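Local coordinates for ABC-type transport system, sugar-family extracellular solute-binding protein (Peptoclostridium difficile 630, PDB 6HNI) that binds tyrosine between its two lobes, probably as the lipoprotein substrate-binding component of an ABC transporter, and has adhesive properties, at residues N168-V171 with Q172-L176; M161-T164 with S165-N168; I292-E295 with D296-K299; I226-K229 with I230-N234; A77-F80 with A81-K85. The protein carries 1 engineered substitution. All blocks are in the same frame, centred on the assembly; numbering follows the deposited sequence.

In the fold
All five contacts are local, each between neighbouring turns of chain. Interactions 1 and 2 share N168 and the strand 157-163 to helix 167-183 connection, where the E166 carboxylate joins the amides of N163 and N168, the last of them in contact with the bound tyrosine. These three residues are buried, whereas K170, D174 and K79 lie at the surface, in the salt bridges of interactions 1 and 5. M161 packs on V227 and I297 on S228 and T232, so interaction 4 touches both the strand of interaction 2 and the helix of interaction 3. Interaction 5 stands apart, its centre about 43 Å from that of interaction 3. Asparagine caps interaction 3; interaction 4 combines aliphatic packing with hydroxyl-to-carbonyl bonding.

Interaction 1: residues N168-V171 with Q172-L176; sequences NSKV and QVDAL. With TYR (tyrosine), chain B.
Q172 folds back along the first turn of helix 167-183 onto N168. Its CB passes 3.6 Å from S169 O; CG comes to 3.3 Å from N168 O, CD passes that oxygen and NE2 donates to it at 3.0 Å, while OE1 is hydrogen-bonded elsewhere in the structure. CG stands anti to the carbonyl carbon (chi1 -70°), turning the chain toward the helix start. The donor sits above the carbonyl plane of N168, with a C=O...N angle of 112°, and the backbone N of Q172 adds a weak bond to the same oxygen. T216 OG1 is a second partner of NE2. This is the ligand end of the helix in the beta-alpha-beta unit of strand 157-163, helix 167-183 and strand 186-192 of the periplasmic-binding-protein fold, and N168 belongs to the tyrosine pocket: its CB lies 3.3 Å from OXT of the bound tyrosine. N168 ND2 is hydrogen-bonded to E166 OE1 and T216 O. On the exposed side, K170 reaches D174 one turn on, its chain bending only at chi4 to bring NZ within 3.2 Å of D174 OD2 in a weakly bonded salt bridge. A water bridges K170 O and D174 OD1, donating to both.

Interaction 2: residues M161-T164 with S165-N168; sequences MYNT and SEVN. With TYR (tyrosine), chain B.
The N163 amide and the E166 carboxylate meet with their planes 81° apart, the two side chains crossing at about a right angle. E166 OE2 meets the amide at N163 ND2, tilted 18° from its plane, and accepts at 3.0 Å through its anti lone pair; at OD1, S165 N stands above the carboxamide plane. A water lies in plane at the edge of the Y162 ring and donates to both N163 O and E166 O. At the other carboxylate oxygen, N168 ND2 approaches E166 OE1 at 2.9 Å, again on the anti lone pair, with OE1 in the N168 amide plane. One carboxylate thus ties two amides together, and the backbone nitrogens of N218 and L219 also bond to its oxygens, which should help to stabilise a buried negative charge. Between strand 157-163 and helix 167-183 the chain makes a type I beta turn from N163 to E166, closed by E166 N to N163 O at 3.1 Å, and E166 takes the N-cap position. N163 CG lies anti to its own backbone nitrogen (chi1 -172°), and OD1 accepts from S165 N at 3.0 Å, an Asx turn laid over the type I turn. A second water donates to N163 OD1 and accepts from S165 OG.

Interaction 3: residues I292-E295 with D296-K299; sequences IVNE and DILK
N294 lies across the aliphatic chain of I297, its CG 3.6 Å from I297 CG1, the two side chains crossing at a slant. With CG placed opposite the backbone nitrogen (chi1 -179°), OD1 swings forward over the start of helix 295-300 and accepts from I297 N at 3.0 Å, an almost straight bond whose donor lies well above the amide plane. D296 N also points at N294 OD1, at 2.9 Å, but the bend at its hydrogen makes this bond weak. The other end of the carboxamide is held too: ND2 donates to V246 O and is hydrogen-bonded to T316 OG1, which fixes the flip of the amide so that oxygen faces the helix. N294 is therefore the N-cap where strand 290-294 passes directly into the helix, the start of the beta-alpha-beta unit that ends in strand 311-314. Regular helical bonding starts at once, with L298 N donating to N294 O at 3.0 Å and K299 N to E295 O at 3.1 Å. Apolar packing is slight within the contact: V293 CG1 reaches L298 CB at 4.4 Å, and both side chains also touch F151. I297 continues to S228 and T232 on helix 224-233. The D296 carboxylate is turned to the backbone nitrogen of T316, next to the final strand. Because the cap takes up two amide N-H groups that have no earlier turn to bond to, the chemistry here probably stabilises the helix start.

Interaction 4: residues I226-K229 with I230-N234; sequences IVSK and IATEN. With EDO (1,2-ethanediol), chain F.
T232 and S228 lie one turn apart on helix 224-233, in the lobe of the periplasmic-binding-protein fold built on the four-stranded parallel sheet, and the two short segments form its last turns. Hydrogen bonding dominates. S228 O accepts twice from T232: from the hydroxyl OG1 at 2.7 Å and from the backbone N at 2.9 Å, the two donors arriving from opposite faces of the carbonyl plane. The hydroxyl reaches back because OG1 stands anti to the carbonyl carbon of T232 (chi1 -55°). The S228 hydroxyl turns elsewhere, to G249 O. The backbone ladder continues with I230 N to I226 O and A231 N to V227 O, and E233 N closes on K229 O. I226 N donates to O1 of an ethanediol, probably from the crystallisation liquor, at 3.2 Å.

Apolar contact is made by I226 and I230, which lie side by side and point the same way, I226 CG2 being 4.1 Å from I230 CD1. Both pack against helix 198-205, while T232 also touches A300 of helix 295-300. The charged pair K229 and E233 crosses at a slant on the exposed side without an ion pair, as K229 NZ stays 4.7 Å from E233 OE2.

At the helix end N234 doubles back on I230. Its ND2 donates to I230 O at 2.9 Å, with that oxygen in the plane of the amide, while its backbone N bonds to the same oxygen from the other face at 3.3 Å.

Interaction 5: residues A77-F80 with A81-K85; sequences ASKF and ASDKK
Helix 70-82 runs out here through the bonds A81 N to A77 O and S82 N to S78 O, and then reverses at K84, whose positive phi (61°) turns the chain so that K85 N makes a weak, very straight bond to F80 O at 3.4 Å. Side chains reinforce this ending. K79 bends at chi2 and chi4, NZ approaching the syn lone pair of D83 OD1 at 2.8 Å in a salt bridge. D83 N also donates to K79 O at 2.8 Å, so backbone and side chain of D83 both bond to K79. K84 N donates to A81 O at 3.0 Å alongside the weak K85 N to F80 O bond, and the pattern is a Schellman motif, the helix C-terminal cap between helix 70-82 and strand 87-91 of the lobe built on the five-stranded parallel sheet. Beyond it K85 doubles back beside the F80 ring: its chain bends at chi2 (-55°), CG comes to 3.9 Å from F80 CB, and CE lies 3.7 Å from F80 CD1, set obliquely to the ring. D83 OD2 sits at the edge of the same ring, near its plane. The K85 ammonium is held by D62 of strand 59-65 in a salt bridge and is only distantly paired with D83 OD2, so K79, D83 and K85 form a small charged network beside the buried phenyl group, which itself rests on D62, Q64 and T29. On the exposed flank a water lies between S78 OG and S82 OG, 2.8 Å from each.

Interaction 1: residues N168-V171 with Q172-L176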
loop_
_atom_site.group_PDB
_atom_site.type_symbol
_atom_site.label_atom_id
_atom_site.label_comp_id
_atom_site.label_asym_id
_atom_site.label_seq_id
_atom_site.Cartn_x
_atom_site.Cartn_y
_atom_site.Cartn_z
ATOM N N ASN A 168 -0.375 -3.366 9.307
ATOM C CA ASN A 168 0.476 -3.455 8.128
ATOM C C ASN A 168 1.842 -2.810 8.299
ATOM O O ASN A 168 2.859 -3.363 7.877
ATOM C CB ASN A 168 -0.212 -2.909 6.867
ATOM C CG ASN A 168 -0.873 -1.541 7.092
ATOM O OD1 ASN A 168 -1.889 -1.502 7.796
ATOM N ND2 ASN A 168 -0.364 -0.477 6.489
ATOM N N SER A 169 1.853 -1.660 8.965
ATOM C CA SER A 169 3.102 -0.943 9.217
ATOM C C SER A 169 3.932 -1.588 10.295
ATOM O O SER A 169 5.162 -1.692 10.132
ATOM C CB SER A 169 2.810 0.513 9.513
ATOM O OG SER A 169 2.181 1.086 8.394
ATOM N N LYS A 170 3.286 -2.068 11.348
ATOM C CA LYS A 170 4.005 -2.735 12.427
ATOM C C LYS A 170 4.796 -3.938 11.907
ATOM O O LYS A 170 5.945 -4.148 12.258
ATOM C CB LYS A 170 3.040 -3.169 13.540
ATOM C CG LYS A 170 3.654 -3.931 14.692
ATOM C CD LYS A 170 2.639 -4.765 15.476
ATOM C CE LYS A 170 3.285 -5.507 16.648
ATOM N NZ LYS A 170 4.305 -6.513 16.221
ATOM N N VAL A 171 4.160 -4.757 11.050
ATOM C CA VAL A 171 4.825 -5.905 10.497
ATOM C C VAL A 171 6.048 -5.484 9.670
ATOM O O VAL A 171 7.109 -6.112 9.767
ATOM C CB VAL A 171 3.825 -6.749 9.629
ATOM C CG1 VAL A 171 4.558 -7.817 8.869
ATOM C CG2 VAL A 171 2.745 -7.353 10.505
ATOM N N GLN A 172 5.929 -4.416 8.882
ATOM C CA GLN A 172 7.023 -3.965 8.063
ATOM C C GLN A 172 8.183 -3.364 8.919
ATOM O O GLN A 172 9.346 -3.598 8.583
ATOM C CB GLN A 172 6.525 -2.924 7.075
ATOM C CG GLN A 172 5.609 -3.564 5.984
ATOM C CD GLN A 172 5.000 -2.532 5.059
ATOM O OE1 GLN A 172 5.668 -1.952 4.212
ATOM N NE2 GLN A 172 3.698 -2.288 5.247
ATOM N N VAL A 173 7.837 -2.621 9.969
ATOM C CA VAL A 173 8.880 -2.102 10.893
ATOM C C VAL A 173 9.616 -3.280 11.517
ATOM O O VAL A 173 10.859 -3.227 11.648
ATOM C CB VAL A 173 8.237 -1.131 11.878
ATOM C CG1 VAL A 173 9.263 -0.739 12.980
ATOM C CG2 VAL A 173 7.743 0.123 11.185
ATOM N N ASP A 174 8.918 -4.325 11.936
ATOM C CA ASP A 174 9.607 -5.507 12.516
ATOM C C ASP A 174 10.580 -6.116 11.501
ATOM O O ASP A 174 11.692 -6.527 11.866
ATOM C CB ASP A 174 8.629 -6.585 12.935
ATOM C CG ASP A 174 7.884 -6.247 14.159
ATOM O OD1 ASP A 174 8.270 -5.311 14.872
ATOM O OD2 ASP A 174 6.879 -6.935 14.429
ATOM N N ALA A 175 10.116 -6.233 10.242
ATOM C CA ALA A 175 10.968 -6.734 9.143
ATOM C C ALA A 175 12.195 -5.860 8.919
ATOM O O ALA A 175 13.297 -6.388 8.699
ATOM C CB ALA A 175 10.184 -6.910 7.866
ATOM N N LEU A 176 11.999 -4.542 8.978
ATOM C CA LEU A 176 13.110 -3.622 8.852
ATOM C C LEU A 176 14.149 -3.818 9.955
ATOM O O LEU A 176 15.373 -3.843 9.702
ATOM C CB LEU A 176 12.597 -2.194 8.873
ATOM C CG LEU A 176 13.633 -1.115 8.783
ATOM C CD1 LEU A 176 14.431 -1.187 7.523
ATOM C CD2 LEU A 176 12.961 0.237 8.852
HETATM N N TYR B . -0.128 -1.811 2.454
HETATM C CA TYR B . -1.133 -0.848 2.938
HETATM C C TYR B . -2.181 -1.578 3.762
HETATM O O TYR B . -3.179 -0.959 4.111
HETATM C CB TYR B . -1.681 0.058 1.817
HETATM C CG TYR B . -0.639 0.960 1.241
HETATM C CD1 TYR B . -0.086 1.999 2.046
HETATM C CD2 TYR B . -0.117 0.815 -0.009
HETATM C CE1 TYR B . 0.929 2.781 1.559
HETATM C CE2 TYR B . 0.900 1.595 -0.513
HETATM C CZ TYR B . 1.449 2.611 0.304
HETATM O OH TYR B . 2.476 3.398 -0.178
HETATM O OXT TYR B . -1.978 -2.713 4.140
HETATM O O HOH W 1 6.848 -3.054 14.780
#

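Interaction 2: residues M161-T164 with S165-N168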
loop_
_atom_site.group_PDB
_atom_site.type_symbol
_atom_site.label_atom_id
_atom_site.label_comp_id
_atom_site.label_asym_id
_atom_site.label_seq_id
_atom_site.Cartn_x
_atom_site.Cartn_y
_atom_site.Cartn_z
ATOM N N MET A 161 9.307 6.436 9.934
ATOM C CA MET A 161 8.107 7.013 10.528
ATOM C C MET A 161 6.900 6.211 10.044
ATOM O O MET A 161 6.803 5.896 8.843
ATOM C CB MET A 161 7.993 8.515 10.182
ATOM C CG MET A 161 6.819 9.192 10.819
ATOM S SD MET A 161 6.902 10.995 10.779
ATOM C CE MET A 161 6.754 11.257 9.030
ATOM N N TYR A 162 5.999 5.911 10.966
ATOM C CA TYR A 162 4.838 5.055 10.610
ATOM C C TYR A 162 3.729 5.280 11.612
ATOM O O TYR A 162 3.945 5.801 12.732
ATOM C CB TYR A 162 5.278 3.630 10.619
ATOM C CG TYR A 162 5.650 3.061 11.941
ATOM C CD1 TYR A 162 6.880 3.388 12.546
ATOM C CD2 TYR A 162 4.775 2.260 12.644
ATOM C CE1 TYR A 162 7.215 2.870 13.776
ATOM C CE2 TYR A 162 5.112 1.739 13.879
ATOM C CZ TYR A 162 6.347 2.040 14.440
ATOM O OH TYR A 162 6.661 1.493 15.653
ATOM N N ASN A 163 2.537 4.850 11.266
ATOM C CA ASN A 163 1.325 4.889 12.085
ATOM C C ASN A 163 1.297 3.682 13.001
ATOM O O ASN A 163 1.131 2.559 12.529
ATOM C CB ASN A 163 0.094 4.884 11.146
ATOM C CG ASN A 163 -1.221 5.110 11.866
ATOM O OD1 ASN A 163 -1.277 5.130 13.107
ATOM N ND2 ASN A 163 -2.302 5.226 11.083
ATOM N N THR A 164 1.372 3.890 14.315
ATOM C CA THR A 164 1.373 2.784 15.249
ATOM C C THR A 164 0.040 2.040 15.292
ATOM O O THR A 164 -0.024 0.946 15.818
ATOM C CB THR A 164 1.768 3.246 16.660
ATOM O OG1 THR A 164 0.852 4.242 17.097
ATOM C CG2 THR A 164 3.167 3.825 16.651
ATOM N N SER A 165 -1.010 2.643 14.737
ATOM C CA SER A 165 -2.325 1.994 14.597
ATOM C C SER A 165 -2.505 1.077 13.407
ATOM O O SER A 165 -3.539 0.444 13.345
ATOM C CB SER A 165 -3.433 3.048 14.505
ATOM O OG SER A 165 -3.451 3.826 15.666
ATOM N N GLU A 166 -1.576 1.042 12.466
ATOM C CA GLU A 166 -1.682 0.195 11.282
ATOM C C GLU A 166 -0.882 -1.092 11.463
ATOM O O GLU A 166 0.370 -1.085 11.492
ATOM C CB GLU A 166 -1.221 0.978 10.035
ATOM C CG GLU A 166 -2.194 2.079 9.579
ATOM C CD GLU A 166 -1.736 2.842 8.312
ATOM O OE1 GLU A 166 -1.329 2.171 7.315
ATOM O OE2 GLU A 166 -1.782 4.123 8.317
ATOM N N VAL A 167 -1.577 -2.230 11.514
ATOM C CA VAL A 167 -0.869 -3.493 11.682
ATOM C C VAL A 167 0.048 -3.777 10.500
ATOM O O VAL A 167 1.122 -4.339 10.662
ATOM C CB VAL A 167 -1.835 -4.623 11.995
ATOM C CG1 VAL A 167 -2.803 -4.923 10.821
ATOM C CG2 VAL A 167 -1.070 -5.892 12.378
ATOM N N ASN A 168 -0.375 -3.366 9.307
ATOM C CA ASN A 168 0.476 -3.455 8.128
ATOM C C ASN A 168 1.842 -2.810 8.299
ATOM O O ASN A 168 2.859 -3.363 7.877
ATOM C CB ASN A 168 -0.212 -2.909 6.867
ATOM C CG ASN A 168 -0.873 -1.541 7.092
ATOM O OD1 ASN A 168 -1.889 -1.502 7.796
ATOM N ND2 ASN A 168 -0.364 -0.477 6.489
HETATM N N TYR B . -0.128 -1.811 2.454
HETATM C CA TYR B . -1.133 -0.848 2.938
HETATM C C TYR B . -2.181 -1.578 3.762
HETATM O O TYR B . -3.179 -0.959 4.111
HETATM C CB TYR B . -1.681 0.058 1.817
HETATM C CG TYR B . -0.639 0.960 1.241
HETATM C CD1 TYR B . -0.086 1.999 2.046
HETATM C CD2 TYR B . -0.117 0.815 -0.009
HETATM C CE1 TYR B . 0.929 2.781 1.559
HETATM C CE2 TYR B . 0.900 1.595 -0.513
HETATM C CZ TYR B . 1.449 2.611 0.304
HETATM O OH TYR B . 2.476 3.398 -0.178
HETATM O OXT TYR B . -1.978 -2.713 4.140
HETATM O O HOH W 2 -3.731 6.258 14.297
HETATM O O HOH W 3 2.132 0.033 13.349
HETATM O O HOH W 4 -1.597 3.417 17.837
#

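Interaction 3: residues I292-E295 with D296-K299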
loop_
_atom_site.group_PDB
_atom_site.type_symbol
_atom_site.label_atom_id
_atom_site.label_comp_id
_atom_site.label_asym_id
_atom_site.label_seq_id
_atom_site.Cartn_x
_atom_site.Cartn_y
_atom_site.Cartn_z
ATOM N N ILE A 292 11.962 2.695 -9.754
ATOM C CA ILE A 292 11.468 3.983 -10.210
ATOM C C ILE A 292 12.093 5.049 -9.272
ATOM O O ILE A 292 12.119 4.907 -8.035
ATOM C CB ILE A 292 9.912 4.043 -10.212
ATOM C CG1 ILE A 292 9.354 3.040 -11.257
ATOM C CG2 ILE A 292 9.429 5.459 -10.493
ATOM C CD1 ILE A 292 7.837 2.921 -11.274
ATOM N N VAL A 293 12.612 6.095 -9.914
ATOM C CA VAL A 293 13.331 7.167 -9.256
ATOM C C VAL A 293 12.702 8.498 -9.686
ATOM O O VAL A 293 12.341 8.688 -10.833
ATOM C CB VAL A 293 14.811 7.134 -9.649
ATOM C CG1 VAL A 293 15.548 8.392 -9.175
ATOM C CG2 VAL A 293 15.469 5.882 -9.114
ATOM N N ASN A 294 12.589 9.427 -8.743
ATOM C CA ASN A 294 12.082 10.735 -9.002
ATOM C C ASN A 294 13.285 11.538 -9.406
ATOM O O ASN A 294 14.139 11.888 -8.565
ATOM C CB ASN A 294 11.326 11.293 -7.783
ATOM C CG ASN A 294 10.739 12.682 -8.029
ATOM O OD1 ASN A 294 11.403 13.548 -8.585
ATOM N ND2 ASN A 294 9.481 12.890 -7.624
ATOM N N GLU A 295 13.378 11.893 -10.691
ATOM C CA GLU A 295 14.554 12.617 -11.200
ATOM C C GLU A 295 14.680 14.035 -10.642
ATOM O O GLU A 295 15.763 14.593 -10.637
ATOM C CB GLU A 295 14.592 12.647 -12.744
ATOM C CG GLU A 295 13.511 13.456 -13.449
ATOM C CD GLU A 295 13.763 13.575 -14.961
ATOM O OE1 GLU A 295 14.078 14.679 -15.446
ATOM O OE2 GLU A 295 13.656 12.563 -15.683
ATOM N N ASP A 296 13.559 14.639 -10.214
ATOM C CA ASP A 296 13.583 16.002 -9.657
ATOM C C ASP A 296 14.237 15.963 -8.280
ATOM O O ASP A 296 15.056 16.814 -7.931
ATOM C CB ASP A 296 12.166 16.577 -9.481
ATOM C CG ASP A 296 11.453 16.819 -10.795
ATOM O OD1 ASP A 296 12.142 17.331 -11.701
ATOM O OD2 ASP A 296 10.227 16.514 -10.910
ATOM N N ILE A 297 13.869 14.963 -7.498
ATOM C CA ILE A 297 14.461 14.751 -6.158
ATOM C C ILE A 297 15.931 14.352 -6.276
ATOM O O ILE A 297 16.755 14.864 -5.532
ATOM C CB ILE A 297 13.657 13.695 -5.342
ATOM C CG1 ILE A 297 12.221 14.151 -5.107
ATOM C CG2 ILE A 297 14.291 13.394 -4.000
ATOM C CD1 ILE A 297 12.041 15.461 -4.372
ATOM N N LEU A 298 16.263 13.495 -7.245
ATOM C CA LEU A 298 17.639 13.092 -7.513
ATOM C C LEU A 298 18.525 14.326 -7.748
ATOM O O LEU A 298 19.598 14.445 -7.168
ATOM C CB LEU A 298 17.727 12.208 -8.737
ATOM C CG LEU A 298 19.072 11.558 -9.049
ATOM C CD1 LEU A 298 19.407 10.455 -8.072
ATOM C CD2 LEU A 298 19.030 11.009 -10.451
ATOM N N LYS A 299 18.045 15.231 -8.603
ATOM C CA LYS A 299 18.768 16.442 -8.928
ATOM C C LYS A 299 18.849 17.371 -7.712
ATOM O O LYS A 299 19.909 17.951 -7.448
ATOM C CB LYS A 299 18.121 17.165 -10.118
ATOM C CG LYS A 299 18.850 18.449 -10.502
ATOM C CD LYS A 299 18.190 19.116 -11.689
ATOM C CE LYS A 299 18.655 20.555 -11.806
ATOM N NZ LYS A 299 17.986 21.223 -12.950
#

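Interaction 4: residues I226-K229 with I230-N234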
loop_
_atom_site.group_PDB
_atom_site.type_symbol
_atom_site.label_atom_id
_atom_site.label_comp_id
_atom_site.label_asym_id
_atom_site.label_seq_id
_atom_site.Cartn_x
_atom_site.Cartn_y
_atom_site.Cartn_z
ATOM N N ILE A 226 4.820 16.577 2.247
ATOM C CA ILE A 226 5.425 17.187 3.440
ATOM C C ILE A 226 6.731 16.494 3.820
ATOM O O ILE A 226 7.766 17.158 4.069
ATOM C CB ILE A 226 4.447 17.172 4.640
ATOM C CG1 ILE A 226 3.234 18.069 4.334
ATOM C CG2 ILE A 226 5.136 17.694 5.926
ATOM C CD1 ILE A 226 2.094 17.979 5.318
ATOM N N VAL A 227 6.711 15.168 3.894
ATOM C CA VAL A 227 7.891 14.399 4.228
ATOM C C VAL A 227 9.016 14.687 3.256
ATOM O O VAL A 227 10.156 14.984 3.681
ATOM C CB VAL A 227 7.590 12.896 4.308
ATOM C CG1 VAL A 227 8.864 12.076 4.455
ATOM C CG2 VAL A 227 6.629 12.599 5.420
ATOM N N SER A 228 8.698 14.681 1.976
ATOM C CA SER A 228 9.650 14.953 0.911
ATOM C C SER A 228 10.303 16.345 1.043
ATOM O O SER A 228 11.525 16.488 0.935
ATOM C CB SER A 228 8.969 14.840 -0.473
ATOM O OG SER A 228 9.823 15.329 -1.505
ATOM N N LYS A 229 9.483 17.353 1.258
ATOM C CA LYS A 229 9.958 18.724 1.309
ATOM C C LYS A 229 10.989 18.880 2.441
ATOM O O LYS A 229 12.091 19.414 2.235
ATOM C CB LYS A 229 8.774 19.692 1.496
ATOM C CG LYS A 229 9.121 21.131 1.287
ATOM C CD LYS A 229 9.160 21.557 -0.155
ATOM C CE LYS A 229 9.543 23.028 -0.202
ATOM N NZ LYS A 229 9.477 23.540 -1.585
ATOM N N ILE A 230 10.639 18.407 3.633
ATOM C CA ILE A 230 11.546 18.534 4.780
ATOM C C ILE A 230 12.786 17.628 4.627
ATOM O O ILE A 230 13.925 18.014 4.941
ATOM C CB ILE A 230 10.814 18.258 6.112
ATOM C CG1 ILE A 230 9.756 19.355 6.348
ATOM C CG2 ILE A 230 11.779 18.224 7.297
ATOM C CD1 ILE A 230 8.719 19.053 7.382
ATOM N N ALA A 231 12.588 16.405 4.157
ATOM C CA ALA A 231 13.729 15.506 3.996
ATOM C C ALA A 231 14.736 16.041 2.984
ATOM O O ALA A 231 15.955 16.008 3.229
ATOM C CB ALA A 231 13.256 14.121 3.576
ATOM N N THR A 232 14.235 16.514 1.852
ATOM C CA THR A 232 15.055 16.924 0.739
ATOM C C THR A 232 15.825 18.201 1.098
ATOM O O THR A 232 16.986 18.352 0.720
ATOM C CB THR A 232 14.220 17.091 -0.550
ATOM O OG1 THR A 232 13.519 15.872 -0.782
ATOM C CG2 THR A 232 15.094 17.357 -1.751
ATOM N N GLU A 233 15.184 19.109 1.823
ATOM C CA GLU A 233 15.858 20.331 2.335
ATOM C C GLU A 233 17.062 20.022 3.236
ATOM O O GLU A 233 18.055 20.728 3.209
ATOM C CB GLU A 233 14.858 21.239 3.076
ATOM C CG GLU A 233 14.054 22.092 2.116
ATOM C CD GLU A 233 13.225 23.202 2.739
ATOM O OE1 GLU A 233 13.266 23.396 3.971
ATOM O OE2 GLU A 233 12.516 23.890 1.960
ATOM N N ASN A 234 16.928 18.899 3.957
ATOM C CA ASN A 234 17.928 18.328 4.857
ATOM C C ASN A 234 18.861 17.290 4.223
ATOM O O ASN A 234 19.672 16.668 4.902
ATOM C CB ASN A 234 17.235 17.870 6.146
ATOM C CG ASN A 234 16.766 19.067 6.978
ATOM O OD1 ASN A 234 17.596 19.761 7.545
ATOM N ND2 ASN A 234 15.473 19.367 6.980
HETATM C C1 EDO F . 0.384 16.659 1.995
HETATM O O1 EDO F . 1.637 16.124 2.242
HETATM C C2 EDO F . 0.386 17.812 1.015
HETATM O O2 EDO F . 0.634 19.040 1.699
#

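Interaction 5: residues A77-F80 with A81-K85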
loop_
_atom_site.group_PDB
_atom_site.type_symbol
_atom_site.label_atom_id
_atom_site.label_comp_id
_atom_site.label_asym_id
_atom_site.label_seq_id
_atom_site.Cartn_x
_atom_site.Cartn_y
_atom_site.Cartn_z
ATOM N N ALA A 77 -18.720 0.306 5.516
ATOM C CA ALA A 77 -18.827 -1.166 5.554
ATOM C C ALA A 77 -20.150 -1.583 6.112
ATOM O O ALA A 77 -20.817 -2.505 5.582
ATOM C CB ALA A 77 -17.696 -1.775 6.345
ATOM N N SER A 78 -20.606 -0.962 7.174
ATOM C CA SER A 78 -21.912 -1.191 7.749
ATOM C C SER A 78 -23.045 -1.024 6.706
ATOM O O SER A 78 -23.957 -1.850 6.649
ATOM C CB SER A 78 -22.165 -0.213 8.913
ATOM O OG SER A 78 -23.472 -0.351 9.436
ATOM N N LYS A 79 -22.977 0.059 5.939
ATOM C CA LYS A 79 -24.005 0.349 4.954
ATOM C C LYS A 79 -23.916 -0.671 3.806
ATOM O O LYS A 79 -24.962 -1.125 3.307
ATOM C CB LYS A 79 -23.836 1.778 4.443
ATOM C CG LYS A 79 -24.872 2.232 3.432
ATOM C CD LYS A 79 -26.268 2.105 3.999
ATOM C CE LYS A 79 -27.317 2.965 3.272
ATOM N NZ LYS A 79 -27.299 2.774 1.797
ATOM N N PHE A 80 -22.746 -1.064 3.356
ATOM C CA PHE A 80 -22.642 -2.134 2.361
ATOM C C PHE A 80 -23.245 -3.415 2.863
ATOM O O PHE A 80 -23.953 -4.137 2.052
ATOM C CB PHE A 80 -21.191 -2.427 1.975
ATOM C CG PHE A 80 -20.516 -1.417 1.104
ATOM C CD1 PHE A 80 -21.188 -0.398 0.443
ATOM C CD2 PHE A 80 -19.150 -1.538 0.875
ATOM C CE1 PHE A 80 -20.534 0.478 -0.398
ATOM C CE2 PHE A 80 -18.491 -0.654 0.045
ATOM C CZ PHE A 80 -19.145 0.376 -0.570
ATOM N N ALA A 81 -23.093 -3.792 4.111
ATOM C CA ALA A 81 -23.655 -4.995 4.672
ATOM C C ALA A 81 -25.186 -4.881 4.736
ATOM O O ALA A 81 -25.923 -5.802 4.293
ATOM C CB ALA A 81 -23.049 -5.322 6.028
ATOM N N SER A 82 -25.705 -3.767 5.213
ATOM C CA SER A 82 -27.166 -3.609 5.299
ATOM C C SER A 82 -27.822 -3.424 3.896
ATOM O O SER A 82 -29.002 -3.772 3.686
ATOM C CB SER A 82 -27.519 -2.519 6.311
ATOM O OG SER A 82 -27.040 -1.267 5.903
ATOM N N ASP A 83 -27.063 -2.918 2.931
ATOM C CA ASP A 83 -27.471 -2.857 1.527
ATOM C C ASP A 83 -27.526 -4.244 0.897
ATOM O O ASP A 83 -28.089 -4.391 -0.183
ATOM C CB ASP A 83 -26.472 -2.097 0.628
ATOM C CG ASP A 83 -26.514 -0.577 0.768
ATOM O OD1 ASP A 83 -27.476 -0.029 1.386
ATOM O OD2 ASP A 83 -25.546 0.083 0.217
ATOM N N LYS A 84 -26.943 -5.261 1.511
ATOM C CA LYS A 84 -26.904 -6.620 0.932
ATOM C C LYS A 84 -26.173 -6.669 -0.410
ATOM O O LYS A 84 -26.638 -7.320 -1.376
ATOM C CB LYS A 84 -28.329 -7.248 0.884
ATOM C CG LYS A 84 -29.049 -7.252 2.230
ATOM C CD LYS A 84 -30.485 -7.750 2.191
ATOM C CE LYS A 84 -31.033 -7.864 3.600
ATOM N NZ LYS A 84 -32.446 -7.459 3.686
ATOM N N LYS A 85 -25.020 -6.021 -0.509
ATOM C CA LYS A 85 -24.172 -6.092 -1.673
ATOM C C LYS A 85 -23.849 -7.560 -1.980
ATOM O O LYS A 85 -23.768 -8.408 -1.092
ATOM C CB LYS A 85 -22.850 -5.382 -1.443
ATOM C CG LYS A 85 -22.937 -3.875 -1.254
ATOM C CD LYS A 85 -23.642 -3.120 -2.363
ATOM C CE LYS A 85 -23.530 -1.636 -2.134
ATOM N NZ LYS A 85 -24.329 -0.862 -3.088
HETATM O O HOH W 5 -26.015 -0.317 8.371
#